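Local atomic coordinates of glideosome-associated protein 50 (Plasmodium falciparum 3D7, PDB entry 3TGH), a protein that belongs to the glideosome complex of parasite gliding motility and host-cell invasion, and may help assemble and anchor it at the inner membrane complex. Residues G18-A23 and E62-E67; W12-K17 and G253-G258; I189-I194 and K310-V315; Y130-T135 and L150-I155. All coordinates share one frame; numbering follows the deposited sequence.

Contact 1 (G18-A23 and E62-E67); sequences GQILNA and EDVYSE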
loop_
_atom_site.group_PDB
_atom_site.type_symbol
_atom_site.label_atom_id
_atom_site.label_comp_id
_atom_site.label_asym_id
_atom_site.label_seq_id
_atom_site.Cartn_x
_atom_site.Cartn_y
_atom_site.Cartn_z
ATOM N N GLY A 18 12.658 -13.489 10.974
ATOM C CA GLY A 18 11.299 -13.332 10.465
ATOM C C GLY A 18 11.245 -12.830 9.027
ATOM O O GLY A 18 10.472 -13.341 8.224
ATOM N N GLN A 19 12.061 -11.834 8.698
ATOM C CA GLN A 19 12.069 -11.285 7.336
ATOM C C GLN A 19 12.362 -12.373 6.305
ATOM O O GLN A 19 11.701 -12.452 5.264
ATOM C CB GLN A 19 13.099 -10.164 7.171
ATOM C CG GLN A 19 12.967 -9.430 5.819
ATOM C CD GLN A 19 14.271 -8.821 5.294
ATOM O OE1 GLN A 19 15.372 -9.261 5.637
ATOM N NE2 GLN A 19 14.140 -7.825 4.423
ATOM N N ILE A 20 13.355 -13.201 6.611
ATOM C CA ILE A 20 13.855 -14.215 5.686
ATOM C C ILE A 20 12.854 -15.366 5.539
ATOM O O ILE A 20 12.606 -15.842 4.428
ATOM C CB ILE A 20 15.224 -14.775 6.160
ATOM C CG1 ILE A 20 16.265 -13.654 6.294
ATOM C CG2 ILE A 20 15.740 -15.848 5.200
ATOM C CD1 ILE A 20 16.496 -12.866 5.019
ATOM N N LEU A 21 12.284 -15.801 6.661
ATOM C CA LEU A 21 11.243 -16.828 6.648
ATOM C C LEU A 21 10.025 -16.326 5.876
ATOM O O LEU A 21 9.468 -17.042 5.050
ATOM C CB LEU A 21 10.854 -17.208 8.085
ATOM C CG LEU A 21 9.838 -18.338 8.277
ATOM C CD1 LEU A 21 10.306 -19.616 7.592
ATOM C CD2 LEU A 21 9.579 -18.581 9.763
ATOM N N ASN A 22 9.629 -15.082 6.137
ATOM C CA ASN A 22 8.488 -14.480 5.462
ATOM C C ASN A 22 8.712 -14.386 3.950
ATOM O O ASN A 22 7.805 -14.671 3.168
ATOM C CB ASN A 22 8.189 -13.092 6.059
ATOM C CG ASN A 22 6.752 -12.661 5.862
ATOM O OD1 ASN A 22 5.846 -13.489 5.813
ATOM N ND2 ASN A 22 6.531 -11.353 5.762
ATOM N N ALA A 23 9.928 -14.010 3.550
ATOM C CA ALA A 23 10.292 -13.891 2.135
ATOM C C ALA A 23 10.125 -15.210 1.378
ATOM O O ALA A 23 9.708 -15.224 0.218
ATOM C CB ALA A 23 11.730 -13.378 1.996
ATOM N N GLU A 62 17.204 -6.559 -2.459
ATOM C CA GLU A 62 17.615 -7.297 -3.654
ATOM C C GLU A 62 17.930 -8.761 -3.364
ATOM O O GLU A 62 17.481 -9.644 -4.091
ATOM C CB GLU A 62 18.836 -6.656 -4.310
ATOM C CG GLU A 62 18.624 -5.227 -4.799
ATOM C CD GLU A 62 19.903 -4.603 -5.355
ATOM O OE1 GLU A 62 20.913 -5.318 -5.519
ATOM O OE2 GLU A 62 19.896 -3.389 -5.625
ATOM N N ASP A 63 18.703 -9.019 -2.313
ATOM C CA ASP A 63 19.099 -10.393 -1.984
ATOM C C ASP A 63 18.022 -11.175 -1.223
ATOM O O ASP A 63 18.144 -12.387 -1.065
ATOM C CB ASP A 63 20.409 -10.409 -1.190
ATOM C CG ASP A 63 21.619 -10.048 -2.041
ATOM O OD1 ASP A 63 21.486 -9.933 -3.281
ATOM O OD2 ASP A 63 22.713 -9.892 -1.467
ATOM N N VAL A 64 16.983 -10.485 -0.751
ATOM C CA VAL A 64 15.922 -11.111 0.025
ATOM C C VAL A 64 14.755 -11.528 -0.870
ATOM O O VAL A 64 14.179 -12.599 -0.671
ATOM C CB VAL A 64 15.413 -10.168 1.150
ATOM C CG1 VAL A 64 14.216 -10.779 1.892
ATOM C CG2 VAL A 64 16.537 -9.843 2.126
ATOM N N TYR A 65 14.401 -10.688 -1.842
ATOM C CA TYR A 65 13.178 -10.906 -2.632
ATOM C C TYR A 65 13.457 -11.311 -4.077
ATOM O O TYR A 65 12.579 -11.210 -4.934
ATOM C CB TYR A 65 12.260 -9.677 -2.549
ATOM C CG TYR A 65 11.920 -9.342 -1.112
ATOM C CD1 TYR A 65 11.015 -10.121 -0.385
ATOM C CD2 TYR A 65 12.521 -8.271 -0.469
ATOM C CE1 TYR A 65 10.723 -9.833 0.953
ATOM C CE2 TYR A 65 12.227 -7.969 0.858
ATOM C CZ TYR A 65 11.333 -8.758 1.562
ATOM O OH TYR A 65 11.061 -8.456 2.871
ATOM N N SER A 66 14.669 -11.794 -4.336
ATOM C CA SER A 66 15.044 -12.233 -5.675
ATOM C C SER A 66 14.751 -13.717 -5.865
ATOM O O SER A 66 14.736 -14.495 -4.907
ATOM C CB SER A 66 16.521 -11.953 -5.963
ATOM O OG SER A 66 17.357 -12.674 -5.080
ATOM N N GLU A 67 14.509 -14.086 -7.114
ATOM C CA GLU A 67 14.294 -15.479 -7.495
ATOM C C GLU A 67 14.718 -15.649 -8.956
ATOM O O GLU A 67 14.688 -14.700 -9.738
ATOM C CB GLU A 67 12.817 -15.850 -7.307
ATOM C CG GLU A 67 12.480 -17.342 -7.424
ATOM C CD GLU A 67 12.998 -18.176 -6.259
ATOM O OE1 GLU A 67 14.215 -18.466 -6.225
ATOM O OE2 GLU A 67 12.187 -18.560 -5.387
HETATM O O HOH W 1 9.798 -10.334 4.431
#
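Val-64 uses both of its methyl groups against helix 17-32. CG1 lies 3.6 Å from CB of Ala-23, which points at the loop, and CG2 meets OE1 of Gln-19 at 3.7 Å and, more loosely, CD1 of Ile-20. This division follows from the first torsion of the valine, which sets CG1 anti to the backbone N (chi1 175°) and CG2 beside it. CG1 also sits over the centre of the neighbouring Tyr-65 ring, 3.5 Å above its plane. The tyrosine in turn approaches the helix with CE1, 3.8 Å from CB of Ala-23, and its hydroxyl end reaches the Gln-19 side chain, whose amide plane stands 81° from the ring.

One water completes the first shell. It accepts from Tyr-65 OH at 2.7 Å, lying in the plane of the ring, and donates to Gln-19 O at 3.0 Å, a carbonyl that already receives Ala-23 N along the helix. Farther out, Gln-19 NE2 is fixed by Leu-60 O on helix 56-62, while Lys-27 of helix 17-32 reaches back to Ser-66 O. The two helices belong to successive beta-alpha-beta crossovers of one sheet, and the contact joins the first to the loop leaving the second. Chemically, a small apolar core of methyl groups is flanked by polar atoms with defined partners: the amide nitrogen is held by a carbonyl, and the phenol is tied to the helix backbone through water.

Contact 2 (W12-K17 and G253-G258); sequences WGKDTK and GSMSQG. With SO4 (sulfate ion), chain E.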
loop_
_atom_site.group_PDB
_atom_site.type_symbol
_atom_site.label_atom_id
_atom_site.label_comp_id
_atom_site.label_asym_id
_atom_site.label_seq_id
_atom_site.Cartn_x
_atom_site.Cartn_y
_atom_site.Cartn_z
ATOM N N TRP A 12 9.042 -4.054 5.969
ATOM C CA TRP A 12 9.717 -5.311 5.643
ATOM C C TRP A 12 11.244 -5.218 5.728
ATOM O O TRP A 12 11.935 -6.241 5.814
ATOM C CB TRP A 12 9.277 -5.755 4.230
ATOM C CG TRP A 12 9.376 -4.644 3.234
ATOM C CD1 TRP A 12 8.356 -3.850 2.790
ATOM C CD2 TRP A 12 10.567 -4.163 2.596
ATOM N NE1 TRP A 12 8.837 -2.902 1.914
ATOM C CE2 TRP A 12 10.189 -3.084 1.766
ATOM C CE3 TRP A 12 11.913 -4.550 2.628
ATOM C CZ2 TRP A 12 11.107 -2.377 0.996
ATOM C CZ3 TRP A 12 12.830 -3.849 1.848
ATOM C CH2 TRP A 12 12.421 -2.770 1.051
ATOM N N GLY A 13 11.776 -3.998 5.714
ATOM C CA GLY A 13 13.220 -3.795 5.580
ATOM C C GLY A 13 14.019 -3.801 6.864
ATOM O O GLY A 13 14.447 -2.745 7.335
ATOM N N LYS A 14 14.234 -4.997 7.402
ATOM C CA LYS A 14 15.075 -5.197 8.576
ATOM C C LYS A 14 15.610 -6.629 8.560
ATOM O O LYS A 14 14.876 -7.562 8.248
ATOM C CB LYS A 14 14.277 -4.952 9.851
ATOM C CG LYS A 14 15.131 -4.941 11.125
ATOM C CD LYS A 14 14.313 -4.641 12.366
ATOM C CE LYS A 14 15.204 -4.608 13.609
ATOM N NZ LYS A 14 14.441 -4.287 14.848
ATOM N N ASP A 15 16.888 -6.795 8.884
ATOM C CA ASP A 15 17.511 -8.119 8.882
ATOM C C ASP A 15 17.120 -8.882 10.152
ATOM O O ASP A 15 17.757 -8.752 11.199
ATOM C CB ASP A 15 19.035 -8.000 8.757
ATOM C CG ASP A 15 19.735 -9.354 8.687
ATOM O OD1 ASP A 15 19.103 -10.357 8.285
ATOM O OD2 ASP A 15 20.934 -9.408 9.035
ATOM N N THR A 16 16.052 -9.664 10.041
ATOM C CA THR A 16 15.575 -10.520 11.125
ATOM C C THR A 16 15.326 -11.911 10.560
ATOM O O THR A 16 15.142 -12.067 9.356
ATOM C CB THR A 16 14.252 -9.985 11.730
ATOM O OG1 THR A 16 13.189 -10.097 10.770
ATOM C CG2 THR A 16 14.394 -8.531 12.156
ATOM N N LYS A 17 15.315 -12.925 11.419
ATOM C CA LYS A 17 14.967 -14.275 10.966
ATOM C C LYS A 17 13.551 -14.279 10.378
ATOM O O LYS A 17 13.284 -14.971 9.397
ATOM C CB LYS A 17 15.109 -15.310 12.092
ATOM C CG LYS A 17 14.141 -15.151 13.260
ATOM C CD LYS A 17 14.325 -16.272 14.295
ATOM C CE LYS A 17 13.175 -16.302 15.299
ATOM N NZ LYS A 17 13.128 -17.580 16.064
ATOM N N GLY A 253 5.843 -7.435 7.943
ATOM C CA GLY A 253 6.736 -8.037 6.954
ATOM C C GLY A 253 8.077 -8.519 7.502
ATOM O O GLY A 253 8.709 -9.391 6.905
ATOM N N SER A 254 8.533 -7.931 8.609
ATOM C CA SER A 254 9.802 -8.335 9.245
ATOM C C SER A 254 9.755 -8.452 10.776
ATOM O O SER A 254 10.619 -9.102 11.359
ATOM C CB SER A 254 10.927 -7.365 8.883
ATOM O OG SER A 254 10.707 -6.075 9.430
ATOM N N MET A 255 8.775 -7.808 11.408
ATOM C CA MET A 255 8.704 -7.707 12.869
ATOM C C MET A 255 7.292 -7.911 13.340
ATOM O O MET A 255 6.339 -7.654 12.608
ATOM C CB MET A 255 9.110 -6.308 13.349
ATOM C CG MET A 255 10.479 -5.843 12.948
ATOM S SD MET A 255 10.727 -4.135 13.472
ATOM C CE MET A 255 9.632 -3.245 12.360
ATOM N N SER A 256 7.175 -8.313 14.599
ATOM C CA SER A 256 5.898 -8.527 15.245
ATOM C C SER A 256 5.869 -7.777 16.572
ATOM O O SER A 256 6.813 -7.853 17.356
ATOM C CB SER A 256 5.699 -10.017 15.517
ATOM O OG SER A 256 4.584 -10.230 16.376
ATOM N N GLN A 257 4.791 -7.045 16.812
ATOM C CA GLN A 257 4.506 -6.548 18.150
ATOM C C GLN A 257 3.148 -7.119 18.534
ATOM O O GLN A 257 2.221 -7.142 17.709
ATOM C CB GLN A 257 4.571 -5.019 18.227
ATOM C CG GLN A 257 3.655 -4.294 17.280
ATOM C CD GLN A 257 4.047 -2.834 17.032
ATOM O OE1 GLN A 257 3.350 -2.124 16.316
ATOM N NE2 GLN A 257 5.154 -2.390 17.623
ATOM N N GLY A 258 3.059 -7.587 19.779
ATOM C CA GLY A 258 1.998 -8.489 20.243
ATOM C C GLY A 258 0.569 -8.006 20.100
ATOM O O GLY A 258 0.293 -7.078 19.353
HETATM S S SO4 E . 15.742 -12.058 15.253
HETATM O O1 SO4 E . 16.231 -12.407 13.924
HETATM O O2 SO4 E . 15.646 -10.604 15.364
HETATM O O3 SO4 E . 14.427 -12.658 15.469
HETATM O O4 SO4 E . 16.679 -12.559 16.259
#
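Thr-16 and Ser-254 meet with the same first torsion, each hydroxyl lying between the backbone N and the carbonyl carbon (chi1 67° and 66°), yet the two groups do different work. Thr-16 OG1 donates to Ser-254 O at 2.8 Å, in the carbonyl plane and on a lone pair, with a C=O...donor angle of 137°. Thr-16 is the N-cap residue of helix 17-32, and the same oxygen accepts from Gln-19 N. Ser-254 instead turns OG to Asp-11 O and rests its CB 3.4 Å from Trp-12 O.

Beyond the hydroxyls, the extended Lys-14 chain crosses the bent Met-255 at about a right angle, CD of the lysine 3.8 Å from SD of the methionine. An inverse gamma turn centred on Gly-13 carries the chain from Trp-12, whose NE1 is held by Ser-40, round to that lysine. A sulfate ion, probably from the crystallisation liquor, takes a nearly straight bond from Lys-17 N to its O1 at 2.7 Å.

Both segments lie largely in loops that follow strands of different sheets, and Met-255 lies about 9 Å from the metal ligand His-233, side chain to side chain. One threonine hydroxyl thus serves as donor to the second loop and acceptor for the helix, while the start of that helix offers a backbone N-H to an anion, consistent with the electropositive character of a helix N terminus.

Contact 3 (I189-I194 and K310-V315); sequences IADFII and KTLDKV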
loop_
_atom_site.group_PDB
_atom_site.type_symbol
_atom_site.label_atom_id
_atom_site.label_comp_id
_atom_site.label_asym_id
_atom_site.label_seq_id
_atom_site.Cartn_x
_atom_site.Cartn_y
_atom_site.Cartn_z
ATOM N N ILE A 189 -14.666 6.545 -12.677
ATOM C CA ILE A 189 -14.168 5.532 -13.627
ATOM C C ILE A 189 -13.696 4.192 -13.044
ATOM O O ILE A 189 -13.412 3.269 -13.806
ATOM C CB ILE A 189 -13.047 6.112 -14.536
ATOM C CG1 ILE A 189 -11.767 6.389 -13.749
ATOM C CG2 ILE A 189 -13.543 7.382 -15.239
ATOM C CD1 ILE A 189 -10.634 6.926 -14.614
ATOM N N ALA A 190 -13.639 4.064 -11.718
ATOM C CA ALA A 190 -13.105 2.852 -11.101
ATOM C C ALA A 190 -14.169 2.022 -10.380
ATOM O O ALA A 190 -14.922 2.537 -9.544
ATOM C CB ALA A 190 -11.975 3.210 -10.144
ATOM N N ASP A 191 -14.204 0.729 -10.690
ATOM C CA ASP A 191 -15.102 -0.217 -10.020
ATOM C C ASP A 191 -14.553 -0.607 -8.649
ATOM O O ASP A 191 -15.316 -0.965 -7.736
ATOM C CB ASP A 191 -15.294 -1.451 -10.893
ATOM C CG ASP A 191 -15.803 -1.096 -12.280
ATOM O OD1 ASP A 191 -17.018 -0.833 -12.427
ATOM O OD2 ASP A 191 -14.975 -1.043 -13.214
ATOM N N PHE A 192 -13.228 -0.547 -8.526
ATOM C CA PHE A 192 -12.516 -0.803 -7.279
ATOM C C PHE A 192 -11.570 0.362 -6.988
ATOM O O PHE A 192 -10.871 0.838 -7.884
ATOM C CB PHE A 192 -11.674 -2.073 -7.387
ATOM C CG PHE A 192 -12.467 -3.322 -7.659
ATOM C CD1 PHE A 192 -12.500 -3.878 -8.930
ATOM C CD2 PHE A 192 -13.148 -3.960 -6.635
ATOM C CE1 PHE A 192 -13.221 -5.050 -9.171
ATOM C CE2 PHE A 192 -13.868 -5.124 -6.868
ATOM C CZ PHE A 192 -13.902 -5.666 -8.136
ATOM N N ILE A 193 -11.526 0.804 -5.733
ATOM C CA ILE A 193 -10.577 1.844 -5.312
ATOM C C ILE A 193 -9.857 1.356 -4.062
ATOM O O ILE A 193 -10.496 1.017 -3.062
ATOM C CB ILE A 193 -11.262 3.199 -5.026
ATOM C CG1 ILE A 193 -12.133 3.634 -6.209
ATOM C CG2 ILE A 193 -10.223 4.277 -4.737
ATOM C CD1 ILE A 193 -12.998 4.841 -5.911
ATOM N N ILE A 194 -8.528 1.309 -4.150
ATOM C CA ILE A 194 -7.661 0.815 -3.091
ATOM C C ILE A 194 -6.647 1.901 -2.765
ATOM O O ILE A 194 -5.958 2.405 -3.644
ATOM C CB ILE A 194 -6.909 -0.476 -3.521
ATOM C CG1 ILE A 194 -7.902 -1.603 -3.837
ATOM C CG2 ILE A 194 -5.915 -0.939 -2.435
ATOM C CD1 ILE A 194 -8.411 -1.581 -5.269
ATOM N N LYS A 310 -23.534 4.415 -8.481
ATOM C CA LYS A 310 -24.365 5.276 -9.338
ATOM C C LYS A 310 -23.585 6.496 -9.840
ATOM O O LYS A 310 -24.107 7.298 -10.619
ATOM C CB LYS A 310 -25.622 5.735 -8.585
ATOM C CG LYS A 310 -26.723 4.683 -8.532
ATOM C CD LYS A 310 -27.850 5.073 -7.577
ATOM C CE LYS A 310 -27.481 4.790 -6.123
ATOM N NZ LYS A 310 -28.644 4.956 -5.207
ATOM N N THR A 311 -22.336 6.616 -9.401
ATOM C CA THR A 311 -21.489 7.748 -9.745
ATOM C C THR A 311 -20.656 7.523 -11.016
ATOM O O THR A 311 -20.067 8.470 -11.532
ATOM C CB THR A 311 -20.529 8.087 -8.573
ATOM O OG1 THR A 311 -19.822 9.298 -8.859
ATOM C CG2 THR A 311 -19.529 6.962 -8.345
ATOM N N LEU A 312 -20.604 6.286 -11.516
ATOM C CA LEU A 312 -19.719 5.957 -12.639
ATOM C C LEU A 312 -20.143 6.626 -13.950
ATOM O O LEU A 312 -21.333 6.768 -14.242
ATOM C CB LEU A 312 -19.613 4.446 -12.849
ATOM C CG LEU A 312 -18.901 3.620 -11.774
ATOM C CD1 LEU A 312 -19.006 2.144 -12.128
ATOM C CD2 LEU A 312 -17.435 4.032 -11.606
ATOM N N ASP A 313 -19.144 7.029 -14.726
ATOM C CA ASP A 313 -19.353 7.703 -15.998
ATOM C C ASP A 313 -18.263 7.218 -16.955
ATOM O O ASP A 313 -17.490 8.005 -17.503
ATOM C CB ASP A 313 -19.289 9.221 -15.785
ATOM C CG ASP A 313 -19.587 10.013 -17.047
ATOM O OD1 ASP A 313 -18.971 11.091 -17.226
ATOM O OD2 ASP A 313 -20.429 9.565 -17.853
ATOM N N LYS A 314 -18.202 5.902 -17.136
ATOM C CA LYS A 314 -17.122 5.273 -17.899
ATOM C C LYS A 314 -17.131 5.624 -19.391
ATOM O O LYS A 314 -16.094 5.536 -20.046
ATOM C CB LYS A 314 -17.165 3.752 -17.745
ATOM C CG LYS A 314 -16.587 3.234 -16.441
ATOM C CD LYS A 314 -16.682 1.715 -16.405
ATOM C CE LYS A 314 -15.685 1.095 -15.452
ATOM N NZ LYS A 314 -15.596 -0.371 -15.688
ATOM N N VAL A 315 -18.290 6.012 -19.921
ATOM C CA VAL A 315 -18.386 6.462 -21.313
ATOM C C VAL A 315 -17.456 7.658 -21.584
ATOM O O VAL A 315 -16.974 7.830 -22.703
ATOM C CB VAL A 315 -19.842 6.829 -21.696
ATOM C CG1 VAL A 315 -20.326 8.040 -20.903
ATOM C CG2 VAL A 315 -19.958 7.082 -23.194
HETATM O O HOH W 2 -18.567 -1.064 -14.494
#
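Lys-314 and Asp-191 form a salt bridge, NZ to OD2 at 2.6 Å, the two side chains crossing at about a right angle. The ammonium uses the syn lone pair of OD2, on the side of the other carboxylate oxygen. OD2 has a second donor in Ala-151 N of the neighbouring strand, and OD1 takes a bond from a water at 2.6 Å that is only weakly linked back to NZ. Asp-191 is buried, and these donors would be expected to stabilise its negative charge.

Van der Waals contact comes from Leu-312, whose two methyls meet oxygen atoms: CD1 lies 3.6 Å from Asp-191 OD1, and CD2 lies 3.6 Å from Ala-190 O, a carbonyl bonded by Lys-309. Carbon also meets backbone oxygen where CE of Lys-314 passes 3.5 Å from Ile-189 O. The extended lysine chain thereby touches the last turn of helix 169-189 before its amine reaches the aspartate. Ile-189 itself packs on helix 317-321.

The loop at Ala-190 and Asp-191 links helix 169-189 to strand 192-196, which lies parallel to strand 148-156: a beta-alpha-beta crossover, its helix-to-strand junction packed against the loop between strand 297-305 and helix 317-321 of this phosphatase-like fold.

Contact 4 (Y130-T135 and L150-I155); sequences YFTHFT and LAAAFI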
loop_
_atom_site.group_PDB
_atom_site.type_symbol
_atom_site.label_atom_id
_atom_site.label_comp_id
_atom_site.label_asym_id
_atom_site.label_seq_id
_atom_site.Cartn_x
_atom_site.Cartn_y
_atom_site.Cartn_z
ATOM N N TYR A 130 -2.080 4.660 -9.670
ATOM C CA TYR A 130 -1.931 3.653 -10.713
ATOM C C TYR A 130 -3.335 3.150 -11.040
ATOM O O TYR A 130 -4.022 2.584 -10.194
ATOM C CB TYR A 130 -1.038 2.513 -10.218
ATOM C CG TYR A 130 -0.995 1.291 -11.110
ATOM C CD1 TYR A 130 -0.522 1.373 -12.414
ATOM C CD2 TYR A 130 -1.397 0.039 -10.632
ATOM C CE1 TYR A 130 -0.472 0.245 -13.237
ATOM C CE2 TYR A 130 -1.352 -1.093 -11.445
ATOM C CZ TYR A 130 -0.889 -0.981 -12.742
ATOM O OH TYR A 130 -0.839 -2.100 -13.540
ATOM N N PHE A 131 -3.775 3.406 -12.263
ATOM C CA PHE A 131 -5.088 2.970 -12.714
ATOM C C PHE A 131 -4.879 1.821 -13.671
ATOM O O PHE A 131 -4.035 1.903 -14.565
ATOM C CB PHE A 131 -5.813 4.101 -13.442
ATOM C CG PHE A 131 -6.465 5.098 -12.530
ATOM C CD1 PHE A 131 -5.700 5.958 -11.756
ATOM C CD2 PHE A 131 -7.848 5.200 -12.471
ATOM C CE1 PHE A 131 -6.306 6.881 -10.910
ATOM C CE2 PHE A 131 -8.457 6.127 -11.635
ATOM C CZ PHE A 131 -7.687 6.970 -10.859
ATOM N N THR A 132 -5.644 0.755 -13.487
ATOM C CA THR A 132 -5.541 -0.409 -14.344
ATOM C C THR A 132 -6.926 -1.018 -14.578
ATOM O O THR A 132 -7.937 -0.490 -14.114
ATOM C CB THR A 132 -4.548 -1.441 -13.762
ATOM O OG1 THR A 132 -4.291 -2.462 -14.736
ATOM C CG2 THR A 132 -5.075 -2.054 -12.454
ATOM N N HIS A 133 -6.963 -2.108 -15.331
ATOM C CA HIS A 133 -8.219 -2.765 -15.665
ATOM C C HIS A 133 -7.978 -4.226 -16.007
ATOM O O HIS A 133 -6.852 -4.620 -16.323
ATOM C CB HIS A 133 -8.882 -2.064 -16.851
ATOM C CG HIS A 133 -8.047 -2.074 -18.094
ATOM N ND1 HIS A 133 -8.250 -2.971 -19.118
ATOM C CD2 HIS A 133 -6.988 -1.314 -18.464
ATOM C CE1 HIS A 133 -7.362 -2.757 -20.072
ATOM N NE2 HIS A 133 -6.584 -1.758 -19.700
ATOM N N PHE A 134 -9.042 -5.022 -15.931
ATOM C CA PHE A 134 -8.992 -6.424 -16.340
ATOM C C PHE A 134 -10.350 -6.866 -16.875
ATOM O O PHE A 134 -11.369 -6.241 -16.582
ATOM C CB PHE A 134 -8.524 -7.317 -15.184
ATOM C CG PHE A 134 -9.435 -7.309 -13.980
ATOM C CD1 PHE A 134 -10.362 -8.326 -13.789
ATOM C CD2 PHE A 134 -9.353 -6.300 -13.030
ATOM C CE1 PHE A 134 -11.198 -8.333 -12.671
ATOM C CE2 PHE A 134 -10.188 -6.299 -11.907
ATOM C CZ PHE A 134 -11.105 -7.313 -11.730
ATOM N N THR A 135 -10.345 -7.940 -17.665
ATOM C CA THR A 135 -11.557 -8.448 -18.313
ATOM C C THR A 135 -12.218 -9.543 -17.473
ATOM O O THR A 135 -11.531 -10.351 -16.857
ATOM C CB THR A 135 -11.242 -9.019 -19.715
ATOM O OG1 THR A 135 -10.478 -8.067 -20.468
ATOM C CG2 THR A 135 -12.524 -9.336 -20.467
ATOM N N LEU A 150 -13.453 -4.424 -15.897
ATOM C CA LEU A 150 -13.500 -3.768 -14.590
ATOM C C LEU A 150 -12.211 -2.971 -14.372
ATOM O O LEU A 150 -11.135 -3.429 -14.729
ATOM C CB LEU A 150 -13.697 -4.793 -13.470
ATOM C CG LEU A 150 -15.048 -5.509 -13.464
ATOM C CD1 LEU A 150 -15.080 -6.626 -12.426
ATOM C CD2 LEU A 150 -16.189 -4.523 -13.229
ATOM N N ALA A 151 -12.346 -1.776 -13.802
ATOM C CA ALA A 151 -11.230 -0.857 -13.608
ATOM C C ALA A 151 -10.909 -0.760 -12.125
ATOM O O ALA A 151 -11.819 -0.712 -11.302
ATOM C CB ALA A 151 -11.581 0.530 -14.164
ATOM N N ALA A 152 -9.616 -0.728 -11.799
ATOM C CA ALA A 152 -9.145 -0.607 -10.421
ATOM C C ALA A 152 -8.234 0.605 -10.296
ATOM O O ALA A 152 -7.289 0.761 -11.080
ATOM C CB ALA A 152 -8.401 -1.865 -10.001
ATOM N N ALA A 153 -8.530 1.465 -9.322
ATOM C CA ALA A 153 -7.697 2.614 -9.022
ATOM C C ALA A 153 -6.917 2.347 -7.738
ATOM O O ALA A 153 -7.506 2.073 -6.709
ATOM C CB ALA A 153 -8.541 3.863 -8.879
ATOM N N PHE A 154 -5.595 2.407 -7.838
ATOM C CA PHE A 154 -4.696 2.310 -6.695
ATOM C C PHE A 154 -4.152 3.698 -6.419
ATOM O O PHE A 154 -3.546 4.324 -7.294
ATOM C CB PHE A 154 -3.563 1.326 -7.001
ATOM C CG PHE A 154 -4.017 -0.100 -7.060
ATOM C CD1 PHE A 154 -4.557 -0.624 -8.216
ATOM C CD2 PHE A 154 -3.931 -0.918 -5.935
ATOM C CE1 PHE A 154 -4.990 -1.949 -8.262
ATOM C CE2 PHE A 154 -4.364 -2.236 -5.977
ATOM C CZ PHE A 154 -4.893 -2.750 -7.138
ATOM N N ILE A 155 -4.405 4.201 -5.212
ATOM C CA ILE A 155 -3.970 5.529 -4.819
ATOM C C ILE A 155 -2.959 5.382 -3.678
ATOM O O ILE A 155 -3.223 4.715 -2.663
ATOM C CB ILE A 155 -5.156 6.407 -4.415
ATOM C CG1 ILE A 155 -6.051 6.649 -5.646
ATOM C CG2 ILE A 155 -4.676 7.748 -3.830
ATOM C CD1 ILE A 155 -7.455 7.128 -5.299
#
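Phe-131 lays one ring face over CB of Ala-153, its partner in a non-hydrogen-bonded pair; the methyl stands 3.6 Å above the plane, displaced toward the rim, in a CH-pi contact. On the other face of the sheet Phe-134 makes a second CH-pi contact, within a hydrogen-bonded pair, with CB of Leu-150 4.0 Å above its ring. The CG of Phe-134 sits between the backbone N and the carbonyl carbon (chi1 62°), and the ring end comes over to the neighbouring strand. Tyr-130 and Phe-154 behave differently: they lie side by side, pointing the same way, CD2 of the tyrosine 4.0 Å from CD1 of the phenylalanine, while Tyr-130 O lies in plane at the edge of the Phe-154 ring.

Three hydrogen-bonded pairs of this antiparallel hairpin supply six backbone bonds.

The aromatic face carrying Tyr-130, Phe-134 and Phe-154 looks onto the other sheet of the sandwich, meeting Leu-4, Phe-6, Phe-37 and Phe-77; Phe-131 instead touches Ile-189 of helix 169-189. Ala-153 thus receives the Phe-131 ring, and CH groups over two aromatic faces supplement the backbone ladder.

In the fold
From the N terminus, the loop of contact 2 opens first, after strand 4-8, and closes only at residues 253-258, joining loops that follow strands of the two sheets. Contact 1 closes early within that span, tying helix 17-32 to the loop after helix 56-62, and contact 4, the hairpin of strands 128-136 and 148-156, closes later within it. Contact 3 opens before contact 2 has closed and ends near the C terminus, so these two cross. In space they form two groups. Contacts 1 and 2 touch through Asn-22 and Gly-253, whereas contacts 3 and 4 meet at Asp-191 and Ala-151, where strands 192-196 and 148-156 are neighbours in one sheet.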